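Local coordinates for protein extracellular ligand-binding receptor (Verminephrobacter eiseniae, PDB 4M88) that probably binds an amino acid or related small solute outside the membrane and delivers it to an ABC transporter, at residues A[53-64]-A[82-93]. Numbering follows the deposited sequence.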
loop_
_atom_site.group_PDB
_atom_site.type_symbol
_atom_site.label_atom_id
_atom_site.label_comp_id
_atom_site.label_asym_id
_atom_site.label_seq_id
_atom_site.Cartn_x
_atom_site.Cartn_y
_atom_site.Cartn_z
ATOM N N ASP A 53 -12.950 -3.747 10.640
ATOM C CA ASP A 53 -13.573 -2.422 10.540
ATOM C C ASP A 53 -14.607 -2.361 9.424
ATOM O O ASP A 53 -15.292 -1.343 9.251
ATOM C CB ASP A 53 -12.514 -1.298 10.402
ATOM C CG ASP A 53 -11.710 -1.364 9.083
ATOM O OD1 ASP A 53 -12.295 -1.652 8.009
ATOM O OD2 ASP A 53 -10.473 -1.102 9.117
ATOM N N ARG A 54 -14.722 -3.460 8.674
ATOM C CA ARG A 54 -15.772 -3.614 7.661
ATOM C C ARG A 54 -15.693 -2.580 6.536
ATOM O O ARG A 54 -16.711 -2.235 5.932
ATOM C CB ARG A 54 -17.172 -3.578 8.299
ATOM C CG ARG A 54 -17.350 -4.524 9.474
ATOM C CD ARG A 54 -18.778 -4.512 10.003
ATOM N NE ARG A 54 -19.213 -3.185 10.445
ATOM C CZ ARG A 54 -18.899 -2.640 11.619
ATOM N NH1 ARG A 54 -18.124 -3.295 12.481
ATOM N NH2 ARG A 54 -19.355 -1.429 11.930
ATOM N N PHE A 55 -14.487 -2.091 6.258
ATOM C CA PHE A 55 -14.277 -1.065 5.231
ATOM C C PHE A 55 -15.118 0.189 5.454
ATOM O O PHE A 55 -15.727 0.709 4.517
ATOM C CB PHE A 55 -14.546 -1.620 3.829
ATOM C CG PHE A 55 -13.929 -0.799 2.730
ATOM C CD1 PHE A 55 -12.609 -0.377 2.826
ATOM C CD2 PHE A 55 -14.663 -0.460 1.604
ATOM C CE1 PHE A 55 -12.030 0.377 1.821
ATOM C CE2 PHE A 55 -14.090 0.292 0.587
ATOM C CZ PHE A 55 -12.769 0.709 0.698
ATOM N N SER A 56 -15.149 0.676 6.693
ATOM C CA SER A 56 -15.874 1.905 7.009
ATOM C C SER A 56 -15.165 2.704 8.097
ATOM O O SER A 56 -14.470 2.142 8.948
ATOM C CB SER A 56 -17.294 1.588 7.475
ATOM O OG SER A 56 -17.265 0.830 8.664
ATOM N N GLY A 57 -15.346 4.017 8.077
ATOM C CA GLY A 57 -14.816 4.850 9.141
ATOM C C GLY A 57 -15.496 4.510 10.454
ATOM O O GLY A 57 -14.842 4.447 11.510
ATOM N N GLU A 58 -16.809 4.270 10.392
ATOM C CA GLU A 58 -17.578 3.931 11.586
ATOM C C GLU A 58 -17.043 2.667 12.231
ATOM O O GLU A 58 -16.904 2.597 13.449
ATOM C CB GLU A 58 -19.057 3.745 11.254
ATOM C CG GLU A 58 -19.944 4.841 11.798
ATOM C CD GLU A 58 -19.729 5.104 13.279
ATOM O OE1 GLU A 58 -19.533 4.141 14.055
ATOM O OE2 GLU A 58 -19.761 6.291 13.664
ATOM N N GLY A 59 -16.726 1.678 11.400
ATOM C CA GLY A 59 -16.209 0.419 11.901
ATOM C C GLY A 59 -14.854 0.614 12.546
ATOM O O GLY A 59 -14.546 -0.009 13.565
ATOM N N PHE A 60 -14.036 1.483 11.962
ATOM C CA PHE A 60 -12.727 1.746 12.546
ATOM C C PHE A 60 -12.863 2.437 13.897
ATOM O O PHE A 60 -12.218 2.043 14.871
ATOM C CB PHE A 60 -11.854 2.594 11.635
ATOM C CG PHE A 60 -10.429 2.663 12.088
ATOM C CD1 PHE A 60 -9.528 1.690 11.703
ATOM C CD2 PHE A 60 -10.000 3.678 12.934
ATOM C CE1 PHE A 60 -8.199 1.735 12.125
ATOM C CE2 PHE A 60 -8.681 3.729 13.370
ATOM C CZ PHE A 60 -7.779 2.759 12.962
ATOM N N ALA A 61 -13.691 3.478 13.938
ATOM C CA ALA A 61 -13.968 4.205 15.177
ATOM C C ALA A 61 -14.427 3.271 16.289
ATOM O O ALA A 61 -14.025 3.420 17.446
ATOM C CB ALA A 61 -15.012 5.282 14.934
ATOM N N GLU A 62 -15.290 2.319 15.940
ATOM C CA GLU A 62 -15.767 1.324 16.901
ATOM C C GLU A 62 -14.664 0.396 17.405
ATOM O O GLU A 62 -14.597 0.080 18.593
ATOM C CB GLU A 62 -16.881 0.481 16.275
ATOM C CG GLU A 62 -18.151 1.250 15.983
ATOM C CD GLU A 62 -19.181 0.408 15.246
ATOM O OE1 GLU A 62 -18.960 -0.817 15.112
ATOM O OE2 GLU A 62 -20.205 0.973 14.803
ATOM N N GLN A 63 -13.805 -0.061 16.503
ATOM C CA GLN A 63 -12.778 -1.038 16.880
ATOM C C GLN A 63 -11.568 -0.455 17.601
ATOM O O GLN A 63 -10.907 -1.157 18.364
ATOM C CB GLN A 63 -12.306 -1.824 15.654
ATOM C CG GLN A 63 -13.397 -2.703 15.044
ATOM C CD GLN A 63 -14.063 -3.584 16.077
ATOM O OE1 GLN A 63 -13.406 -4.143 16.960
ATOM N NE2 GLN A 63 -15.381 -3.691 15.995
ATOM N N PHE A 64 -11.263 0.812 17.353
ATOM C CA PHE A 64 -10.053 1.400 17.907
ATOM C C PHE A 64 -9.958 1.300 19.435
ATOM O O PHE A 64 -8.959 0.789 19.940
ATOM C CB PHE A 64 -9.843 2.840 17.415
ATOM C CG PHE A 64 -8.546 3.457 17.872
ATOM C CD1 PHE A 64 -7.380 3.267 17.150
ATOM C CD2 PHE A 64 -8.500 4.239 19.026
ATOM C CE1 PHE A 64 -6.178 3.840 17.568
ATOM C CE2 PHE A 64 -7.317 4.822 19.447
ATOM C CZ PHE A 64 -6.145 4.619 18.720
ATOM N N ALA A 82 -11.425 5.592 4.300
ATOM C CA ALA A 82 -12.393 6.099 5.263
ATOM C C ALA A 82 -11.907 5.859 6.679
ATOM O O ALA A 82 -12.041 6.725 7.545
ATOM C CB ALA A 82 -13.759 5.436 5.054
ATOM N N ALA A 83 -11.358 4.665 6.904
ATOM C CA ALA A 83 -10.835 4.280 8.207
ATOM C C ALA A 83 -9.711 5.204 8.660
ATOM O O ALA A 83 -9.774 5.758 9.755
ATOM C CB ALA A 83 -10.350 2.836 8.176
ATOM N N ILE A 84 -8.671 5.357 7.842
ATOM C CA ILE A 84 -7.547 6.224 8.224
ATOM C C ILE A 84 -7.971 7.682 8.378
ATOM O O ILE A 84 -7.521 8.381 9.300
ATOM C CB ILE A 84 -6.352 6.083 7.241
ATOM C CG1 ILE A 84 -5.811 4.654 7.269
ATOM C CG2 ILE A 84 -5.237 7.082 7.576
ATOM C CD1 ILE A 84 -4.903 4.340 6.085
ATOM N N LYS A 85 -8.841 8.151 7.491
ATOM C CA LYS A 85 -9.351 9.517 7.607
ATOM C C LYS A 85 -10.082 9.720 8.938
ATOM O O LYS A 85 -9.922 10.749 9.603
ATOM C CB LYS A 85 -10.265 9.852 6.421
ATOM C CG LYS A 85 -10.851 11.260 6.450
ATOM C CD LYS A 85 -11.429 11.642 5.082
ATOM C CE LYS A 85 -11.835 13.111 5.046
ATOM N NZ LYS A 85 -12.857 13.406 6.093
ATOM N N ARG A 86 -10.875 8.731 9.335
ATOM C CA ARG A 86 -11.590 8.797 10.606
ATOM C C ARG A 86 -10.598 8.812 11.774
ATOM O O ARG A 86 -10.777 9.558 12.737
ATOM C CB ARG A 86 -12.550 7.612 10.735
ATOM C CG ARG A 86 -13.407 7.633 11.995
ATOM C CD ARG A 86 -14.338 8.839 12.015
ATOM N NE ARG A 86 -15.289 8.760 13.120
ATOM C CZ ARG A 86 -16.507 8.235 13.020
ATOM N NH1 ARG A 86 -16.940 7.755 11.859
ATOM N NH2 ARG A 86 -17.299 8.197 14.079
HETATM N N MSE A 87 -9.551 7.996 11.676
HETATM C CA MSE A 87 -8.534 7.936 12.722
HETATM C C MSE A 87 -7.918 9.319 12.909
HETATM O O MSE A 87 -7.690 9.764 14.034
HETATM C CB MSE A 87 -7.435 6.930 12.360
HETATM C CG MSE A 87 -6.342 6.755 13.419
HETATM SE SE MSE A 87 -4.921 5.542 12.792
HETATM C CE MSE A 87 -4.020 6.728 11.531
ATOM N N LEU A 88 -7.680 10.009 11.801
ATOM C CA LEU A 88 -7.039 11.321 11.866
ATOM C C LEU A 88 -8.025 12.428 12.257
ATOM O O LEU A 88 -7.694 13.314 13.055
ATOM C CB LEU A 88 -6.335 11.642 10.537
ATOM C CG LEU A 88 -5.208 10.692 10.113
ATOM C CD1 LEU A 88 -4.816 10.925 8.663
ATOM C CD2 LEU A 88 -3.982 10.845 11.012
ATOM N N ASP A 89 -9.237 12.382 11.705
ATOM C CA ASP A 89 -10.245 13.408 12.013
ATOM C C ASP A 89 -10.723 13.366 13.463
ATOM O O ASP A 89 -11.005 14.404 14.066
ATOM C CB ASP A 89 -11.447 13.298 11.065
ATOM C CG ASP A 89 -11.092 13.623 9.615
ATOM O OD1 ASP A 89 -10.032 14.237 9.362
ATOM O OD2 ASP A 89 -11.892 13.268 8.724
ATOM N N ASP A 90 -10.838 12.165 14.020
ATOM C CA ASP A 90 -11.299 12.010 15.399
ATOM C C ASP A 90 -10.156 12.200 16.392
ATOM O O ASP A 90 -10.366 12.120 17.608
ATOM C CB ASP A 90 -11.933 10.630 15.600
ATOM C CG ASP A 90 -13.368 10.567 15.105
ATOM O OD1 ASP A 90 -13.862 11.586 14.567
ATOM O OD2 ASP A 90 -13.997 9.494 15.253
ATOM N N LYS A 91 -8.957 12.449 15.862
ATOM C CA LYS A 91 -7.736 12.648 16.659
ATOM C C LYS A 91 -7.515 11.518 17.664
ATOM O O LYS A 91 -7.089 11.749 18.791
ATOM C CB LYS A 91 -7.762 14.012 17.355
ATOM C CG LYS A 91 -8.281 15.128 16.452
ATOM C CD LYS A 91 -7.284 16.263 16.312
ATOM C CE LYS A 91 -7.149 17.038 17.609
ATOM N NZ LYS A 91 -5.894 17.849 17.660
ATOM N N LEU A 92 -7.804 10.293 17.231
ATOM C CA LEU A 92 -7.728 9.125 18.096
ATOM C C LEU A 92 -6.322 8.898 18.636
ATOM O O LEU A 92 -6.162 8.374 19.738
ATOM C CB LEU A 92 -8.192 7.878 17.344
ATOM C CG LEU A 92 -9.635 7.894 16.864
ATOM C CD1 LEU A 92 -9.969 6.592 16.165
ATOM C CD2 LEU A 92 -10.586 8.150 18.028
ATOM N N LEU A 93 -5.311 9.288 17.860
ATOM C CA LEU A 93 -3.917 9.045 18.239
ATOM C C LEU A 93 -3.342 10.050 19.243
ATOM O O LEU A 93 -2.292 9.790 19.835
ATOM C CB LEU A 93 -3.019 8.981 16.996
ATOM C CG LEU A 93 -3.295 7.798 16.076
ATOM C CD1 LEU A 93 -2.310 7.810 14.899
ATOM C CD2 LEU A 93 -3.177 6.511 16.873
#
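Arg86 meets Gly57, Glu58 and Ala61, while Phe60 and Phe64 pack against Ala83, Met87 and Leu92. These contacts join helices 57-64 and 82-89, two helices packed on the parallel sheet of one alpha/beta lobe of a periplasmic binding protein fold. The segment axes approach to 7.8 Å and cross at -55°. The backbones come nearest where Gly57 CA lies 4.1 Å from Ala83 CA. A side chain at Gly57 would crowd Ala82 O and Arg86 CB.

Arg86 runs from this point along the first helix. Its CB packs on Gly57 CA, and its CG lies 3.5 Å from Gly57 O. The chain then bends at chi2 (64°), which turns the guanidinium over Ala61. Ala61 CB sits over one guanidinium face, toward the rim, and against CZ. NE donates to Asp90 OD2 of its own segment, and NH2 reaches across to Glu58 OE2 at 3.1 Å. NH1 stays near Glu58 OE2, 3.7 Å away. Both carboxylate partners lie near the guanidinium plane, and the Glu58 carboxylate is turned 75° against it. The two salt bridges fix the rotation of the group. With an alanine here, Glu58 and Asp90 would probably lose their shared cation and Ala61 CB the flat group above it.

The apolar side faces the sheet, where Phe60 also touches Ile10 of strand 4-11. Phe60 CB meets Ala83 CB, and Ala83 O lies over one ring face. Phe60 CE2 approaches the CB of Met87, present as selenomethionine, to 3.6 Å. Met87 SE stands obliquely beside the same ring, and the Met87 side chain also touches Val100 and Phe118 of strands 99-101 and 118-119.

After the helix, a Schellman motif at Lys91 turns the chain back toward Phe64. Leu93 CD2 touches Phe64 CZ. Leu92 CB makes a CH-pi contact over the Phe64 face, 4.0 Å from the ring centroid, and Leu92 CD1 rests against Phe64 CG.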